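Local coordinates for maltose/maltodextrin-binding protein (Thermus thermophilus, PDB 2GH9), which binds maltodextrins, here maltotriose, as a solute-binding protein of the periplasmic type, probably delivering them to a membrane transporter, at residues A[63-68]-A[333-338]; A[114-119]-A[247-252]. One frame throughout, in Å; residues are numbered along the deposited sequence.

How the interactions relate
From the N terminus the chain first passes residues 63-68, at the end of strand 58-63, and then leaves the large mixed sheet along strand 104-113. It enters the small four-stranded sheet through residues 114-119. Interaction 2 closes the inner loop when residues 247-252 pair with that strand; the chain then returns to the large sheet through strand 265-273. Residues 333-338 finally come back to 63-68, so interaction 1 closes the outer loop and interaction 2 lies wholly within it. Their centres are about 22 Å apart. Interaction 1 builds a wall of the sugar pocket, whereas interaction 2 adds the edge strand of the four-stranded sheet.

Interaction 1 (A[63-68]-A[333-338]); sequences PHDWVG and APMPNI. With GLC (alpha-D-glucopyranose), chain B.
Asp65, whose carboxylate touches the methyl CE of Met335, joins Trp66 in gripping O3 of a bound glucose unit. The hydroxyl donates to Asp65 OD2 (2.6 Å) and accepts a bond from Trp66 NE1 (2.8 Å), while the neighbouring sugar O2 donates to Asp65 OD1, also at 2.6 Å. Asp155 adds another bond to the glucose. A carboxylate suits this place because its two oxygens match two adjacent hydroxyls. The Met335 chain bends at its last torsion (chi3 -70°), which brings CE to 3.4 Å from Asp65 OD1, on the O2 side of the sugar. OD2 has a further, weak bond from Trp345 NE1. The indole meets O3 with its edge, and Pro63 CD sits over the centre of one ring face.

Behind this polar front, His64 ties the two segments together. Its NE2 donates to Met335 O (2.7 Å, 155°) in the plane of the imidazole, although it stands above the carbonyl plane. Since ND1 bonds to Val268 N, both ring nitrogens are used, consistent with a neutral ring protonated on NE2. Farther on, Gly68 N donates to Asn337 O (2.9 Å); glycine fits because a beta carbon would clash with that same oxygen. Pro336 O is buried without a conventional partner, though Asp65 CA makes a CA-H...O contact to it at 3.4 Å. The Asn337 amide is held by its outside partners, ND2 bonding Ala98 O and Thr100 O.

The contact thus joins the turn leading into helix 67-72 to the loop after strand 333-334, which runs parallel to strand 265-273, while helix 341-357 packs against Met335 and Pro336.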
loop_
_atom_site.group_PDB
_atom_site.type_symbol
_atom_site.label_atom_id
_atom_site.label_comp_id
_atom_site.label_asym_id
_atom_site.label_seq_id
_atom_site.Cartn_x
_atom_site.Cartn_y
_atom_site.Cartn_z
ATOM N N PRO A 63 4.790 -0.732 -5.842
ATOM C CA PRO A 63 4.801 -1.418 -4.556
ATOM C C PRO A 63 5.618 -2.688 -4.689
ATOM O O PRO A 63 5.652 -3.303 -5.757
ATOM C CB PRO A 63 3.318 -1.749 -4.314
ATOM C CG PRO A 63 2.782 -1.926 -5.687
ATOM C CD PRO A 63 3.528 -0.945 -6.561
ATOM N N HIS A 64 6.282 -3.067 -3.619
ATOM C CA HIS A 64 7.188 -4.212 -3.653
ATOM C C HIS A 64 6.564 -5.573 -3.914
ATOM O O HIS A 64 7.273 -6.499 -4.302
ATOM C CB HIS A 64 8.018 -4.259 -2.389
ATOM C CG HIS A 64 7.312 -4.830 -1.194
ATOM N ND1 HIS A 64 6.698 -4.042 -0.245
ATOM C CD2 HIS A 64 7.187 -6.112 -0.761
ATOM C CE1 HIS A 64 6.222 -4.816 0.719
ATOM N NE2 HIS A 64 6.495 -6.078 0.425
ATOM N N ASP A 65 5.249 -5.717 -3.714
ATOM C CA ASP A 65 4.626 -7.015 -3.996
ATOM C C ASP A 65 4.701 -7.367 -5.488
ATOM O O ASP A 65 4.652 -8.539 -5.855
ATOM C CB ASP A 65 3.197 -7.103 -3.432
ATOM C CG ASP A 65 2.252 -6.146 -4.077
ATOM O OD1 ASP A 65 2.423 -4.894 -3.900
ATOM O OD2 ASP A 65 1.323 -6.650 -4.747
ATOM N N TRP A 66 4.857 -6.358 -6.341
ATOM C CA TRP A 66 5.007 -6.556 -7.785
ATOM C C TRP A 66 6.386 -7.104 -8.240
ATOM O O TRP A 66 6.520 -7.498 -9.402
ATOM C CB TRP A 66 4.821 -5.227 -8.505
ATOM C CG TRP A 66 3.481 -4.607 -8.421
ATOM C CD1 TRP A 66 2.387 -5.068 -7.729
ATOM C CD2 TRP A 66 3.080 -3.388 -9.044
ATOM N NE1 TRP A 66 1.333 -4.213 -7.903
ATOM C CE2 TRP A 66 1.725 -3.175 -8.711
ATOM C CE3 TRP A 66 3.726 -2.458 -9.870
ATOM C CZ2 TRP A 66 1.012 -2.060 -9.153
ATOM C CZ3 TRP A 66 3.021 -1.345 -10.309
ATOM C CH2 TRP A 66 1.671 -1.159 -9.961
ATOM N N VAL A 67 7.379 -7.132 -7.345
ATOM C CA VAL A 67 8.791 -7.346 -7.729
ATOM C C VAL A 67 9.073 -8.732 -8.325
ATOM O O VAL A 67 9.647 -8.825 -9.430
ATOM C CB VAL A 67 9.778 -6.983 -6.570
ATOM C CG1 VAL A 67 11.197 -7.565 -6.785
ATOM C CG2 VAL A 67 9.862 -5.467 -6.432
ATOM N N GLY A 68 8.641 -9.783 -7.635
ATOM C CA GLY A 68 8.815 -11.158 -8.120
ATOM C C GLY A 68 8.224 -11.410 -9.495
ATOM O O GLY A 68 8.910 -11.931 -10.351
ATOM N N ALA A 333 2.949 -6.646 8.879
ATOM C CA ALA A 333 3.829 -7.582 8.191
ATOM C C ALA A 333 4.033 -7.095 6.761
ATOM O O ALA A 333 3.064 -6.692 6.119
ATOM C CB ALA A 333 3.208 -8.960 8.180
ATOM N N PRO A 334 5.279 -7.170 6.233
ATOM C CA PRO A 334 5.456 -6.824 4.823
ATOM C C PRO A 334 4.676 -7.750 3.898
ATOM O O PRO A 334 4.628 -8.966 4.128
ATOM C CB PRO A 334 6.970 -6.998 4.565
ATOM C CG PRO A 334 7.612 -7.149 5.869
ATOM C CD PRO A 334 6.543 -7.591 6.864
ATOM N N MET A 335 4.082 -7.180 2.855
ATOM C CA MET A 335 3.565 -7.970 1.765
ATOM C C MET A 335 4.645 -8.941 1.253
ATOM O O MET A 335 5.838 -8.606 1.247
ATOM C CB MET A 335 3.126 -7.074 0.610
ATOM C CG MET A 335 1.820 -6.393 0.855
ATOM S SD MET A 335 1.246 -5.512 -0.547
ATOM C CE MET A 335 2.406 -4.129 -0.635
ATOM N N PRO A 336 4.222 -10.137 0.791
ATOM C CA PRO A 336 5.156 -10.975 0.074
ATOM C C PRO A 336 5.484 -10.345 -1.274
ATOM O O PRO A 336 4.603 -9.714 -1.903
ATOM C CB PRO A 336 4.377 -12.281 -0.161
ATOM C CG PRO A 336 3.202 -12.229 0.724
ATOM C CD PRO A 336 2.890 -10.749 0.858
ATOM N N ASN A 337 6.724 -10.531 -1.724
ATOM C CA ASN A 337 7.122 -10.037 -3.025
ATOM C C ASN A 337 7.251 -11.149 -4.066
ATOM O O ASN A 337 7.661 -10.891 -5.174
ATOM C CB ASN A 337 8.398 -9.189 -2.918
ATOM C CG ASN A 337 9.693 -10.003 -2.983
ATOM O OD1 ASN A 337 9.699 -11.237 -2.941
ATOM N ND2 ASN A 337 10.806 -9.287 -3.086
ATOM N N ILE A 338 6.859 -12.364 -3.706
ATOM C CA ILE A 338 6.986 -13.526 -4.620
ATOM C C ILE A 338 6.002 -13.464 -5.783
ATOM O O ILE A 338 4.939 -12.829 -5.684
ATOM C CB ILE A 338 6.856 -14.881 -3.869
ATOM C CG1 ILE A 338 5.516 -15.009 -3.124
ATOM C CG2 ILE A 338 8.019 -15.048 -2.915
ATOM C CD1 ILE A 338 5.246 -16.402 -2.592
HETATM C C1 GLC B . -1.917 -3.499 -3.024
HETATM C C2 GLC B . -0.860 -4.200 -3.856
HETATM C C3 GLC B . -1.374 -4.450 -5.265
HETATM C C4 GLC B . -2.702 -5.192 -5.189
HETATM C C5 GLC B . -3.727 -4.467 -4.306
HETATM C C6 GLC B . -5.030 -5.255 -4.105
HETATM O O2 GLC B . 0.345 -3.412 -3.901
HETATM O O3 GLC B . -0.423 -5.215 -5.999
HETATM O O4 GLC B . -3.193 -5.339 -6.521
HETATM O O5 GLC B . -3.159 -4.233 -3.014
HETATM O O6 GLC B . -6.065 -4.353 -3.696
HETATM O O HOH W 1 5.086 -10.405 -7.455
#

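Interaction 2 (A[114-119]-A[247-252]); sequences SVALIY and FGIAPF
An antiparallel pair of strands forms one margin of the small four-stranded sheet, where Leu117 and Tyr119 bond to Ala250 and Gly248 of the outermost strand. Leu117 N donates to Ala250 O (2.8 Å) and Leu117 O accepts from Ala250 N (2.9 Å); Tyr119 and Gly248 exchange a second such couple. Between these hydrogen-bonded pairs, Ile118 and Ile249 form a non-hydrogen-bonded one, with both side chains on the face opposite to Leu117 and Tyr119.

The distinctive feature is the Tyr119 ring folded across Gly248. With CG between the backbone N and the carbonyl carbon (chi1 56°), the ring lies back over the partner strand, and Gly248 CA makes a CH-pi contact 3.7 Å from its centroid, 20° off the normal. A beta carbon on Gly248 would run into CZ, so the glycine leaves room for the ring. Ala250 CB is small enough to meet the ring edge at CE1 (3.9 Å). A water in the ring plane links Tyr119 OH to Ile249 O, to which it donates at 2.7 Å.

On the same face Leu117 extends CG anti to the backbone N (chi1 177°), placing CD1 4.0 Å from Phe252 CD1. Phe252 in turn joins an aromatic cluster, meeting Phe134 edge-to-face. On the opposite face Ile118 CG2 lies beside Phe247 CB (3.7 Å), and Phe247 goes on to touch helices 237-242 and 320-326.

Strand 227-232 flanks residues 116-119 on their other side. A tyrosine laid over a cross-strand glycine in this way is the aromatic rescue of glycine known from antiparallel sheets.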
loop_
_atom_site.group_PDB
_atom_site.type_symbol
_atom_site.label_atom_id
_atom_site.label_comp_id
_atom_site.label_asym_id
_atom_site.label_seq_id
_atom_site.Cartn_x
_atom_site.Cartn_y
_atom_site.Cartn_z
ATOM N N SER A 114 1.524 2.055 5.131
ATOM C CA SER A 114 0.533 1.072 5.540
ATOM C C SER A 114 -0.772 1.805 5.701
ATOM O O SER A 114 -0.787 3.029 5.836
ATOM C CB SER A 114 0.935 0.406 6.873
ATOM O OG SER A 114 0.574 1.209 7.984
ATOM N N VAL A 115 -1.880 1.073 5.708
ATOM C CA VAL A 115 -3.123 1.670 6.165
ATOM C C VAL A 115 -3.106 1.860 7.676
ATOM O O VAL A 115 -2.327 1.244 8.420
ATOM C CB VAL A 115 -4.407 0.861 5.722
ATOM C CG1 VAL A 115 -4.505 0.851 4.198
ATOM C CG2 VAL A 115 -4.432 -0.564 6.333
ATOM N N ALA A 116 -3.970 2.767 8.112
ATOM C CA ALA A 116 -4.152 3.094 9.514
ATOM C C ALA A 116 -5.508 3.806 9.689
ATOM O O ALA A 116 -6.158 4.204 8.719
ATOM C CB ALA A 116 -3.046 4.004 10.006
ATOM N N LEU A 117 -5.891 3.974 10.945
ATOM C CA LEU A 117 -7.051 4.746 11.304
ATOM C C LEU A 117 -6.646 6.220 11.239
ATOM O O LEU A 117 -5.880 6.709 12.075
ATOM C CB LEU A 117 -7.553 4.364 12.703
ATOM C CG LEU A 117 -8.750 5.204 13.170
ATOM C CD1 LEU A 117 -9.955 4.860 12.308
ATOM C CD2 LEU A 117 -9.017 4.992 14.638
ATOM N N ILE A 118 -7.148 6.898 10.209
ATOM C CA ILE A 118 -6.932 8.316 10.036
ATOM C C ILE A 118 -8.250 9.004 10.425
ATOM O O ILE A 118 -9.307 8.738 9.854
ATOM C CB ILE A 118 -6.500 8.668 8.617
ATOM C CG1 ILE A 118 -5.361 7.740 8.159
ATOM C CG2 ILE A 118 -6.058 10.158 8.534
ATOM C CD1 ILE A 118 -4.946 7.938 6.659
ATOM N N TYR A 119 -8.169 9.861 11.434
ATOM C CA TYR A 119 -9.358 10.505 12.009
ATOM C C TYR A 119 -9.286 12.010 11.866
ATOM O O TYR A 119 -8.240 12.609 12.123
ATOM C CB TYR A 119 -9.569 10.144 13.498
ATOM C CG TYR A 119 -8.432 10.415 14.442
ATOM C CD1 TYR A 119 -7.431 9.473 14.631
ATOM C CD2 TYR A 119 -8.368 11.606 15.185
ATOM C CE1 TYR A 119 -6.401 9.687 15.483
ATOM C CE2 TYR A 119 -7.327 11.838 16.047
ATOM C CZ TYR A 119 -6.340 10.875 16.198
ATOM O OH TYR A 119 -5.272 11.061 17.041
ATOM N N PHE A 247 -5.794 15.934 10.724
ATOM C CA PHE A 247 -5.965 14.491 10.941
ATOM C C PHE A 247 -5.013 13.989 12.007
ATOM O O PHE A 247 -3.944 14.575 12.250
ATOM C CB PHE A 247 -5.768 13.688 9.635
ATOM C CG PHE A 247 -4.489 14.007 8.932
ATOM C CD1 PHE A 247 -4.463 14.944 7.903
ATOM C CD2 PHE A 247 -3.296 13.405 9.326
ATOM C CE1 PHE A 247 -3.260 15.276 7.267
ATOM C CE2 PHE A 247 -2.085 13.723 8.695
ATOM C CZ PHE A 247 -2.068 14.654 7.666
ATOM N N GLY A 248 -5.415 12.895 12.644
ATOM C CA GLY A 248 -4.514 12.088 13.444
ATOM C C GLY A 248 -4.378 10.694 12.836
ATOM O O GLY A 248 -5.224 10.254 12.080
ATOM N N ILE A 249 -3.284 10.029 13.174
ATOM C CA ILE A 249 -2.987 8.669 12.750
ATOM C C ILE A 249 -2.954 7.783 13.989
ATOM O O ILE A 249 -2.237 8.080 14.969
ATOM C CB ILE A 249 -1.612 8.620 12.044
ATOM C CG1 ILE A 249 -1.670 9.459 10.761
ATOM C CG2 ILE A 249 -1.178 7.148 11.745
ATOM C CD1 ILE A 249 -0.336 9.961 10.266
ATOM N N ALA A 250 -3.714 6.684 13.928
ATOM C CA ALA A 250 -3.794 5.719 15.017
ATOM C C ALA A 250 -3.927 4.302 14.434
ATOM O O ALA A 250 -4.348 4.138 13.284
ATOM C CB ALA A 250 -4.982 6.041 15.914
ATOM N N PRO A 251 -3.554 3.273 15.226
ATOM C CA PRO A 251 -3.859 1.907 14.815
ATOM C C PRO A 251 -5.370 1.718 14.743
ATOM O O PRO A 251 -6.106 2.380 15.446
ATOM C CB PRO A 251 -3.240 1.018 15.907
ATOM C CG PRO A 251 -2.739 1.931 16.989
ATOM C CD PRO A 251 -2.866 3.356 16.529
ATOM N N PHE A 252 -5.814 0.827 13.870
ATOM C CA PHE A 252 -7.210 0.484 13.821
ATOM C C PHE A 252 -7.487 -0.428 15.009
ATOM O O PHE A 252 -6.640 -1.206 15.362
ATOM C CB PHE A 252 -7.572 -0.196 12.512
ATOM C CG PHE A 252 -9.052 -0.220 12.258
ATOM C CD1 PHE A 252 -9.694 0.895 11.709
ATOM C CD2 PHE A 252 -9.806 -1.290 12.650
ATOM C CE1 PHE A 252 -11.054 0.896 11.514
ATOM C CE2 PHE A 252 -11.175 -1.298 12.447
ATOM C CZ PHE A 252 -11.797 -0.206 11.891
HETATM O O HOH W 2 -3.233 8.868 17.318
#